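PDB 3CLW: conserved exported protein from Bacteroides fragilis, which is of unknown function but probably hydrolyses O-glycosidic bonds, like glycoside hydrolases of family 30 with their TIM-barrel fold. Local coordinates for residues F50-D55 against F402-M407; G109-M114 against Q169-Q174; E212-A217 against T225-P230. All blocks are in the same frame, centred on the assembly; numbering follows the deposited sequence.

Contact 1. Residues F50-D55 against F402-M407; sequences FKREFD and FVRPGM
Bends in Arg404 at chi2 and chi3 (102°), and one in Arg52 at chi2 (-80°), bring the guanidinium group of the first against the aliphatic stem of the second. The contact sits in the region where the TIM barrel adjoins the C-terminal beta strands: 50-55 is the loop leaving barrel helix 39-50, and the loop 402-407 links helix 391-400 to strand 408-414. CG of Arg52 lies over one face of the Arg404 guanidinium, near its rim, 3.5 Å from Arg404 NH1 and 3.6 Å from Arg404 CZ. The charged end of Arg52 runs on to Phe402, where NH2 of Arg52 is 3.6 Å from CD1 of the ring, the two planes nearly perpendicular at 84°. Phe54 adds a looser apolar touch, Phe402 CE1 standing at the edge of its ring.

Although the two arginines carry like charges, carbonyl oxygens grip both: Arg52 NE donates to Phe401 O, while Arg404 NH2 reaches Ser400 O and Ala64 O. Ser400 O and Phe401 O lie at and just past the C-terminal end of helix 391-400, whose carbonyls would tend to offset the positive charge. Phe402 also packs against Tyr465, Val439, Thr493 and Val495 of the C-terminal strands. Beyond Arg404 the chain makes a type II beta turn with Gly406 in its third position, closed by a 3.1 Å hydrogen bond from Met407 N to Arg404 O; across the same turn Arg404 N gives a weak bond to Met407 SD.

Contact 2. Residues G109-M114 against Q169-Q174; sequences GQQWFM and QHFREQ
A side-chain carbonyl oxygen meets the rim of a phenylalanine here: OE1 of Gln111 comes to 3.5 Å from CE2 of Phe171, near the plane of that ring. The amide stands almost upright to the ring, with their planes 85° apart, and its carbon CD also sits at the edge, 3.7 Å from Phe171 CZ. Outside the two segments, NE2 of Gln111 donates to the carbonyls of Phe104 and Lys106, which fixes the rotation of the amide and directs OE1 across to helix 157-173. A water donates to Gln111 OE1 (3.1 Å) and hydrogen-bonds His170 NE2 at 2.7 Å, bridging the two helices beside the ring.

CD2 of His170 lies over the centre of one face of Phe171, and the His170 ring is itself stacked with Phe104. Met114 approaches obliquely from the opposite side in a Met-aromatic contact, SD 4.7 Å from the ring centroid and 27° off its normal. A bend at chi3 (67°) brings the Met114 methyl CE to 4.0 Å from Phe171 CD2.

So two neighbouring outer helices of the TIM barrel, 108-119 and 157-173, meet around one ring. Its slightly positive C-H rim meets an amide oxygen, while the thioether comes in obliquely, which would add a weak electrostatic term to plain packing; between 109-114 and 169-174 the polar link runs through the water.

Contact 3. Residues E212-A217 against T225-P230; sequences EELDKA and TKILIP
Ile227 lays its long branch over the backbone turn of helix 204-221 at Leu214 and Asp215. Its terminal methyl, CD1, is 3.4 Å from the amide nitrogen of Asp215 and 3.6 Å from CB of Leu214, so it rests on the helix surface itself as well as on side chains. CG1 of Ile227 follows alongside at 3.8 Å from Leu214 CB, and CB of Asp215 borders the same methyl at 4.0 Å.

The torsions of Ile227 explain this reach. With CG1 beside the backbone N (chi1 -53°) and the chain nearly extended at chi2 (156°), CD1 is carried out from the strand to the helix. The shorter branch, CG2, splits away and meets CD1 of Leu214 at 4.0 Å. The leucine therefore touches both branches of the isoleucine, CB on the long one and a delta methyl on the short one, as the two side chains pass each other at a slant. Leu214 also packs on Pro183, just past the neighbouring strand 178-182.

Of the Asp215 side chain, CB touches the isoleucine, while OD1 accepts a hydrogen bond from the backbone N of Asn269. Asn269 and Phe271 in turn hydrogen-bond the backbone of Ile227, so the carboxylate ties the helix to the chain entering strand 270-276.

On the other side, strand 226-232 runs parallel to strand 178-182, and helix 204-221 connects the two. This is the right-handed beta-alpha-beta crossover from which a TIM barrel is built, with the outward-facing strand residue seated on the helix that leads into its own strand.

Contacts 2 and 3 are buried and belong to successive parts of the barrel: contact 2 joins two of its outer helices, contact 3 a helix to the strand that follows it. They meet where Arg172 CD packs 3.7 Å from Thr225 OG1. Contact 1, only partly buried, joins loops 347 residues apart, and the other two are nested inside the span it closes. It touches contact 2 through the Phe50 ring and the backbone oxygen of Phe113, but stays about 14 Å from contact 3 at the nearest atoms. Chemistry changes with place: aliphatic between strand and helix, aromatic, sulfur and water-bridged between helices, and arginine-rich where the C-terminal strands adjoin the barrel.

Contact 1. Residues F50-D55 against F402-M407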
loop_
_atom_site.group_PDB
_atom_site.type_symbol
_atom_site.label_atom_id
_atom_site.label_comp_id
_atom_site.label_asym_id
_atom_site.label_seq_id
_atom_site.Cartn_x
_atom_site.Cartn_y
_atom_site.Cartn_z
ATOM N N PHE A 50 2.532 9.212 10.230
ATOM C CA PHE A 50 1.132 9.625 10.390
ATOM C C PHE A 50 0.866 11.117 10.556
ATOM O O PHE A 50 -0.239 11.568 10.244
ATOM C CB PHE A 50 0.503 8.903 11.588
ATOM C CG PHE A 50 0.635 7.424 11.525
ATOM C CD1 PHE A 50 0.158 6.711 10.398
ATOM C CD2 PHE A 50 1.237 6.723 12.574
ATOM C CE1 PHE A 50 0.294 5.330 10.320
ATOM C CE2 PHE A 50 1.367 5.331 12.522
ATOM C CZ PHE A 50 0.887 4.629 11.383
ATOM N N LYS A 51 1.852 11.861 11.057
ATOM C CA LYS A 51 1.583 13.198 11.573
ATOM C C LYS A 51 1.621 14.210 10.437
ATOM O O LYS A 51 2.633 14.374 9.782
ATOM C CB LYS A 51 2.579 13.561 12.696
ATOM C CG LYS A 51 2.221 14.819 13.478
ATOM C CD LYS A 51 3.171 14.999 14.640
ATOM C CE LYS A 51 2.808 16.183 15.516
ATOM N NZ LYS A 51 3.767 16.264 16.671
ATOM N N ARG A 52 0.491 14.849 10.177
ATOM C CA ARG A 52 0.422 15.810 9.082
ATOM C C ARG A 52 0.714 17.235 9.610
ATOM O O ARG A 52 -0.197 18.018 9.855
ATOM C CB ARG A 52 -0.944 15.720 8.363
ATOM C CG ARG A 52 -0.911 16.059 6.866
ATOM C CD ARG A 52 -0.897 17.543 6.622
ATOM N NE ARG A 52 -0.744 17.863 5.205
ATOM C CZ ARG A 52 -0.789 19.095 4.713
ATOM N NH1 ARG A 52 -0.960 20.124 5.525
ATOM N NH2 ARG A 52 -0.593 19.302 3.424
ATOM N N GLU A 53 1.997 17.540 9.782
ATOM C CA GLU A 53 2.453 18.841 10.298
ATOM C C GLU A 53 3.733 19.247 9.607
ATOM O O GLU A 53 4.450 18.417 9.020
ATOM C CB GLU A 53 2.741 18.791 11.806
ATOM C CG GLU A 53 1.607 18.246 12.645
ATOM C CD GLU A 53 1.052 19.239 13.641
ATOM O OE1 GLU A 53 -0.054 19.795 13.393
ATOM O OE2 GLU A 53 1.716 19.454 14.681
ATOM N N PHE A 54 4.026 20.541 9.716
ATOM C CA PHE A 54 5.262 21.104 9.212
ATOM C C PHE A 54 6.151 21.343 10.414
ATOM O O PHE A 54 5.662 21.613 11.508
ATOM C CB PHE A 54 4.997 22.408 8.452
ATOM C CG PHE A 54 4.055 22.257 7.269
ATOM C CD1 PHE A 54 4.533 21.918 6.018
ATOM C CD2 PHE A 54 2.706 22.490 7.408
ATOM C CE1 PHE A 54 3.679 21.805 4.935
ATOM C CE2 PHE A 54 1.841 22.388 6.314
ATOM C CZ PHE A 54 2.330 22.048 5.091
ATOM N N ASP A 55 7.456 21.194 10.216
ATOM C CA ASP A 55 8.448 21.605 11.192
ATOM C C ASP A 55 8.554 23.139 11.266
ATOM O O ASP A 55 7.767 23.871 10.637
ATOM C CB ASP A 55 9.808 20.945 10.882
ATOM C CG ASP A 55 10.528 21.542 9.669
ATOM O OD1 ASP A 55 10.197 22.620 9.163
ATOM O OD2 ASP A 55 11.489 20.919 9.205
ATOM N N PHE A 402 0.300 15.687 0.785
ATOM C CA PHE A 402 -0.495 16.715 0.108
ATOM C C PHE A 402 -1.787 16.204 -0.612
ATOM O O PHE A 402 -2.781 16.931 -0.746
ATOM C CB PHE A 402 0.419 17.431 -0.879
ATOM C CG PHE A 402 1.572 18.151 -0.223
ATOM C CD1 PHE A 402 1.365 19.370 0.422
ATOM C CD2 PHE A 402 2.858 17.597 -0.235
ATOM C CE1 PHE A 402 2.421 20.048 1.028
ATOM C CE2 PHE A 402 3.912 18.248 0.372
ATOM C CZ PHE A 402 3.694 19.484 1.015
ATOM N N VAL A 403 -1.763 14.950 -1.052
ATOM C CA VAL A 403 -2.917 14.329 -1.725
ATOM C C VAL A 403 -3.794 13.584 -0.707
ATOM O O VAL A 403 -3.554 12.422 -0.393
ATOM C CB VAL A 403 -2.487 13.413 -2.930
ATOM C CG1 VAL A 403 -3.729 12.977 -3.739
ATOM C CG2 VAL A 403 -1.528 14.159 -3.868
ATOM N N ARG A 404 -4.795 14.277 -0.193
ATOM C CA ARG A 404 -5.563 13.824 0.980
ATOM C C ARG A 404 -6.863 13.082 0.613
ATOM O O ARG A 404 -7.419 13.309 -0.465
ATOM C CB ARG A 404 -5.934 15.042 1.837
ATOM C CG ARG A 404 -4.780 15.836 2.398
ATOM C CD ARG A 404 -4.460 15.346 3.800
ATOM N NE ARG A 404 -3.307 14.505 3.745
ATOM C CZ ARG A 404 -2.819 13.826 4.761
ATOM N NH1 ARG A 404 -3.415 13.792 5.944
ATOM N NH2 ARG A 404 -1.742 13.108 4.538
ATOM N N PRO A 405 -7.359 12.214 1.513
ATOM C CA PRO A 405 -8.617 11.475 1.251
ATOM C C PRO A 405 -9.736 12.383 0.776
ATOM O O PRO A 405 -9.998 13.394 1.387
ATOM C CB PRO A 405 -8.979 10.891 2.624
ATOM C CG PRO A 405 -7.651 10.686 3.284
ATOM C CD PRO A 405 -6.761 11.831 2.806
ATOM N N GLY A 406 -10.390 12.031 -0.314
ATOM C CA GLY A 406 -11.544 12.811 -0.775
ATOM C C GLY A 406 -11.205 13.691 -1.966
ATOM O O GLY A 406 -12.092 14.109 -2.684
ATOM N N MET A 407 -9.913 13.967 -2.177
ATOM C CA MET A 407 -9.491 14.786 -3.299
ATOM C C MET A 407 -9.761 13.995 -4.553
ATOM O O MET A 407 -9.752 12.770 -4.536
ATOM C CB MET A 407 -7.999 15.128 -3.231
ATOM C CG MET A 407 -7.631 16.276 -2.266
ATOM S SD MET A 407 -5.924 16.803 -2.523
ATOM C CE MET A 407 -5.897 18.176 -1.412
#

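Contact 2. Residues G109-M114 against Q169-Q174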
loop_
_atom_site.group_PDB
_atom_site.type_symbol
_atom_site.label_atom_id
_atom_site.label_comp_id
_atom_site.label_asym_id
_atom_site.label_seq_id
_atom_site.Cartn_x
_atom_site.Cartn_y
_atom_site.Cartn_z
ATOM N N GLY A 109 2.301 -4.764 20.474
ATOM C CA GLY A 109 3.133 -3.810 19.760
ATOM C C GLY A 109 2.358 -3.167 18.611
ATOM O O GLY A 109 2.437 -1.969 18.378
ATOM N N GLN A 110 1.600 -3.982 17.895
ATOM C CA GLN A 110 0.775 -3.478 16.796
ATOM C C GLN A 110 -0.375 -2.592 17.287
ATOM O O GLN A 110 -0.715 -1.597 16.630
ATOM C CB GLN A 110 0.256 -4.633 15.955
ATOM C CG GLN A 110 1.298 -5.274 15.102
ATOM C CD GLN A 110 0.813 -6.614 14.580
ATOM O OE1 GLN A 110 1.024 -7.637 15.231
ATOM N NE2 GLN A 110 0.137 -6.613 13.422
ATOM N N GLN A 111 -0.936 -2.924 18.451
ATOM C CA GLN A 111 -1.975 -2.076 19.035
ATOM C C GLN A 111 -1.420 -0.732 19.471
ATOM O O GLN A 111 -2.103 0.268 19.360
ATOM C CB GLN A 111 -2.693 -2.752 20.195
ATOM C CG GLN A 111 -3.464 -4.042 19.812
ATOM C CD GLN A 111 -4.205 -4.603 20.991
ATOM O OE1 GLN A 111 -4.952 -3.897 21.651
ATOM N NE2 GLN A 111 -3.984 -5.855 21.289
ATOM N N TRP A 112 -0.177 -0.703 19.952
ATOM C CA TRP A 112 0.502 0.566 20.240
ATOM C C TRP A 112 0.511 1.463 18.986
ATOM O O TRP A 112 0.211 2.631 19.078
ATOM C CB TRP A 112 1.954 0.365 20.782
ATOM C CG TRP A 112 2.524 1.680 21.160
ATOM C CD1 TRP A 112 2.389 2.318 22.379
ATOM C CD2 TRP A 112 3.231 2.587 20.309
ATOM N NE1 TRP A 112 2.985 3.560 22.329
ATOM C CE2 TRP A 112 3.508 3.750 21.073
ATOM C CE3 TRP A 112 3.657 2.536 18.972
ATOM C CZ2 TRP A 112 4.214 4.845 20.547
ATOM C CZ3 TRP A 112 4.366 3.605 18.463
ATOM C CH2 TRP A 112 4.607 4.764 19.245
ATOM N N PHE A 113 0.918 0.908 17.844
ATOM C CA PHE A 113 0.918 1.630 16.559
ATOM C C PHE A 113 -0.448 2.162 16.141
ATOM O O PHE A 113 -0.560 3.296 15.673
ATOM C CB PHE A 113 1.547 0.801 15.433
ATOM C CG PHE A 113 2.988 1.008 15.317
ATOM C CD1 PHE A 113 3.879 0.209 16.039
ATOM C CD2 PHE A 113 3.472 2.052 14.561
ATOM C CE1 PHE A 113 5.233 0.451 15.994
ATOM C CE2 PHE A 113 4.819 2.293 14.496
ATOM C CZ PHE A 113 5.707 1.491 15.218
ATOM N N MET A 114 -1.490 1.358 16.324
ATOM C CA MET A 114 -2.883 1.854 16.118
ATOM C C MET A 114 -3.155 3.082 16.977
ATOM O O MET A 114 -3.640 4.097 16.482
ATOM C CB MET A 114 -3.912 0.750 16.377
ATOM C CG MET A 114 -3.805 -0.461 15.406
ATOM S SD MET A 114 -4.948 -1.835 15.745
ATOM C CE MET A 114 -6.499 -1.031 15.373
ATOM N N GLN A 169 -14.626 -5.804 14.953
ATOM C CA GLN A 169 -15.651 -5.229 15.825
ATOM C C GLN A 169 -15.080 -4.870 17.176
ATOM O O GLN A 169 -15.423 -3.823 17.720
ATOM C CB GLN A 169 -16.843 -6.152 16.012
ATOM C CG GLN A 169 -18.014 -5.489 16.765
ATOM C CD GLN A 169 -19.278 -6.390 16.796
ATOM O OE1 GLN A 169 -19.200 -7.618 16.635
ATOM N NE2 GLN A 169 -20.428 -5.778 16.992
ATOM N N HIS A 170 -14.238 -5.737 17.722
ATOM C CA HIS A 170 -13.513 -5.434 18.968
ATOM C C HIS A 170 -12.802 -4.092 18.892
ATOM O O HIS A 170 -12.953 -3.255 19.765
ATOM C CB HIS A 170 -12.480 -6.497 19.310
ATOM C CG HIS A 170 -11.591 -6.096 20.436
ATOM N ND1 HIS A 170 -11.954 -6.248 21.760
ATOM C CD2 HIS A 170 -10.365 -5.511 20.441
ATOM C CE1 HIS A 170 -10.994 -5.758 22.529
ATOM N NE2 HIS A 170 -10.010 -5.331 21.754
ATOM N N PHE A 171 -12.032 -3.892 17.836
ATOM C CA PHE A 171 -11.278 -2.653 17.705
ATOM C C PHE A 171 -12.165 -1.439 17.379
ATOM O O PHE A 171 -11.866 -0.316 17.831
ATOM C CB PHE A 171 -10.080 -2.845 16.773
ATOM C CG PHE A 171 -8.994 -3.684 17.404
ATOM C CD1 PHE A 171 -8.924 -5.053 17.162
ATOM C CD2 PHE A 171 -8.118 -3.116 18.327
ATOM C CE1 PHE A 171 -7.966 -5.860 17.784
ATOM C CE2 PHE A 171 -7.123 -3.892 18.965
ATOM C CZ PHE A 171 -7.059 -5.285 18.683
ATOM N N ARG A 172 -13.297 -1.673 16.691
ATOM C CA ARG A 172 -14.284 -0.585 16.524
ATOM C C ARG A 172 -14.840 -0.121 17.858
ATOM O O ARG A 172 -15.000 1.096 18.082
ATOM C CB ARG A 172 -15.407 -0.928 15.510
ATOM C CG ARG A 172 -14.863 -1.172 14.071
ATOM C CD ARG A 172 -15.956 -1.343 13.019
ATOM N NE ARG A 172 -16.647 -0.096 12.829
ATOM C CZ ARG A 172 -16.267 0.872 11.990
ATOM N NH1 ARG A 172 -15.196 0.750 11.209
ATOM N NH2 ARG A 172 -16.969 1.988 11.930
ATOM N N GLU A 173 -15.100 -1.078 18.741
ATOM C CA GLU A 173 -15.659 -0.793 20.087
ATOM C C GLU A 173 -14.636 -0.127 21.034
ATOM O O GLU A 173 -14.998 0.415 22.069
ATOM C CB GLU A 173 -16.319 -2.047 20.685
ATOM C CG GLU A 173 -17.601 -2.480 19.887
ATOM C CD GLU A 173 -18.162 -3.844 20.304
ATOM O OE1 GLU A 173 -17.486 -4.589 21.059
ATOM O OE2 GLU A 173 -19.293 -4.171 19.870
ATOM N N GLN A 174 -13.357 -0.177 20.634
ATOM C CA GLN A 174 -12.289 0.596 21.236
ATOM C C GLN A 174 -12.017 1.940 20.548
ATOM O O GLN A 174 -11.059 2.613 20.885
ATOM C CB GLN A 174 -11.002 -0.213 21.187
ATOM C CG GLN A 174 -11.127 -1.568 21.786
ATOM C CD GLN A 174 -10.708 -1.589 23.195
ATOM O OE1 GLN A 174 -11.455 -1.207 24.102
ATOM N NE2 GLN A 174 -9.470 -2.028 23.410
HETATM O O HOH W 1 -7.756 -4.319 22.886
#

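Contact 3. Residues E212-A217 against T225-P230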
loop_
_atom_site.group_PDB
_atom_site.type_symbol
_atom_site.label_atom_id
_atom_site.label_comp_id
_atom_site.label_asym_id
_atom_site.label_seq_id
_atom_site.Cartn_x
_atom_site.Cartn_y
_atom_site.Cartn_z
ATOM N N GLU A 212 -18.364 -14.259 0.424
ATOM C CA GLU A 212 -19.715 -14.615 0.773
ATOM C C GLU A 212 -19.867 -14.715 2.290
ATOM O O GLU A 212 -20.788 -14.122 2.868
ATOM C CB GLU A 212 -20.072 -15.935 0.074
ATOM C CG GLU A 212 -21.401 -16.561 0.438
ATOM C CD GLU A 212 -21.705 -17.784 -0.476
ATOM O OE1 GLU A 212 -20.870 -18.742 -0.565
ATOM O OE2 GLU A 212 -22.763 -17.750 -1.142
ATOM N N GLU A 213 -18.958 -15.443 2.939
ATOM C CA GLU A 213 -19.041 -15.606 4.391
ATOM C C GLU A 213 -18.770 -14.303 5.177
ATOM O O GLU A 213 -19.449 -14.008 6.187
ATOM C CB GLU A 213 -18.126 -16.743 4.859
ATOM C CG GLU A 213 -18.496 -18.115 4.306
ATOM C CD GLU A 213 -19.930 -18.564 4.628
ATOM O OE1 GLU A 213 -20.503 -18.199 5.677
ATOM O OE2 GLU A 213 -20.493 -19.325 3.815
ATOM N N LEU A 214 -17.781 -13.531 4.727
ATOM C CA LEU A 214 -17.507 -12.218 5.361
ATOM C C LEU A 214 -18.715 -11.306 5.215
ATOM O O LEU A 214 -19.122 -10.661 6.154
ATOM C CB LEU A 214 -16.275 -11.557 4.752
ATOM C CG LEU A 214 -14.961 -11.981 5.401
ATOM C CD1 LEU A 214 -13.838 -11.658 4.444
ATOM C CD2 LEU A 214 -14.789 -11.264 6.773
ATOM N N ASP A 215 -19.292 -11.273 4.022
ATOM C CA ASP A 215 -20.498 -10.485 3.768
ATOM C C ASP A 215 -21.579 -10.794 4.797
ATOM O O ASP A 215 -22.117 -9.900 5.410
ATOM C CB ASP A 215 -21.000 -10.729 2.354
ATOM C CG ASP A 215 -22.227 -9.904 2.022
ATOM O OD1 ASP A 215 -22.090 -8.678 1.792
ATOM O OD2 ASP A 215 -23.331 -10.499 1.978
ATOM N N LYS A 216 -21.869 -12.068 4.994
ATOM C CA LYS A 216 -22.869 -12.509 5.953
ATOM C C LYS A 216 -22.498 -12.131 7.399
ATOM O O LYS A 216 -23.325 -11.627 8.165
ATOM C CB LYS A 216 -23.025 -14.024 5.808
ATOM C CG LYS A 216 -24.023 -14.688 6.741
ATOM C CD LYS A 216 -23.924 -16.203 6.506
ATOM C CE LYS A 216 -25.004 -17.010 7.229
ATOM N NZ LYS A 216 -25.344 -18.262 6.423
ATOM N N ALA A 217 -21.251 -12.393 7.772
ATOM C CA ALA A 217 -20.750 -12.069 9.112
ATOM C C ALA A 217 -20.791 -10.547 9.413
ATOM O O ALA A 217 -21.157 -10.130 10.521
ATOM C CB ALA A 217 -19.329 -12.655 9.263
ATOM N N THR A 225 -17.892 -1.917 7.900
ATOM C CA THR A 225 -16.634 -2.445 7.368
ATOM C C THR A 225 -16.857 -3.149 6.032
ATOM O O THR A 225 -17.861 -3.811 5.862
ATOM C CB THR A 225 -15.977 -3.475 8.369
ATOM O OG1 THR A 225 -15.770 -2.861 9.660
ATOM C CG2 THR A 225 -14.649 -3.954 7.839
ATOM N N LYS A 226 -15.911 -3.030 5.100
ATOM C CA LYS A 226 -16.035 -3.635 3.795
ATOM C C LYS A 226 -14.898 -4.584 3.432
ATOM O O LYS A 226 -13.793 -4.513 3.990
ATOM C CB LYS A 226 -16.174 -2.543 2.742
ATOM C CG LYS A 226 -17.502 -1.805 2.792
ATOM C CD LYS A 226 -17.449 -0.675 1.814
ATOM C CE LYS A 226 -18.465 0.439 2.100
ATOM N NZ LYS A 226 -19.904 0.002 2.171
ATOM N N ILE A 227 -15.174 -5.463 2.470
ATOM C CA ILE A 227 -14.307 -6.588 2.139
ATOM C C ILE A 227 -13.481 -6.268 0.905
ATOM O O ILE A 227 -14.040 -5.926 -0.136
ATOM C CB ILE A 227 -15.130 -7.858 1.826
ATOM C CG1 ILE A 227 -16.117 -8.191 2.959
ATOM C CG2 ILE A 227 -14.209 -9.033 1.488
ATOM C CD1 ILE A 227 -17.317 -9.048 2.458
ATOM N N LEU A 228 -12.159 -6.414 1.026
ATOM C CA LEU A 228 -11.231 -6.109 -0.058
ATOM C C LEU A 228 -10.493 -7.349 -0.529
ATOM O O LEU A 228 -9.878 -8.055 0.277
ATOM C CB LEU A 228 -10.207 -5.027 0.368
ATOM C CG LEU A 228 -9.170 -4.664 -0.719
ATOM C CD1 LEU A 228 -9.820 -4.046 -1.973
ATOM C CD2 LEU A 228 -8.027 -3.777 -0.206
ATOM N N ILE A 229 -10.539 -7.582 -1.845
ATOM C CA ILE A 229 -9.842 -8.696 -2.490
ATOM C C ILE A 229 -9.284 -8.173 -3.807
ATOM O O ILE A 229 -9.670 -7.112 -4.237
ATOM C CB ILE A 229 -10.826 -9.919 -2.714
ATOM C CG1 ILE A 229 -12.013 -9.499 -3.586
ATOM C CG2 ILE A 229 -11.324 -10.456 -1.363
ATOM C CD1 ILE A 229 -12.642 -10.613 -4.378
ATOM N N PRO A 230 -8.441 -8.950 -4.511
ATOM C CA PRO A 230 -7.821 -10.227 -4.127
ATOM C C PRO A 230 -6.387 -10.168 -3.626
ATOM O O PRO A 230 -5.852 -11.206 -3.222
ATOM C CB PRO A 230 -7.878 -11.022 -5.428
ATOM C CG PRO A 230 -7.688 -9.951 -6.487
ATOM C CD PRO A 230 -8.243 -8.659 -5.948
#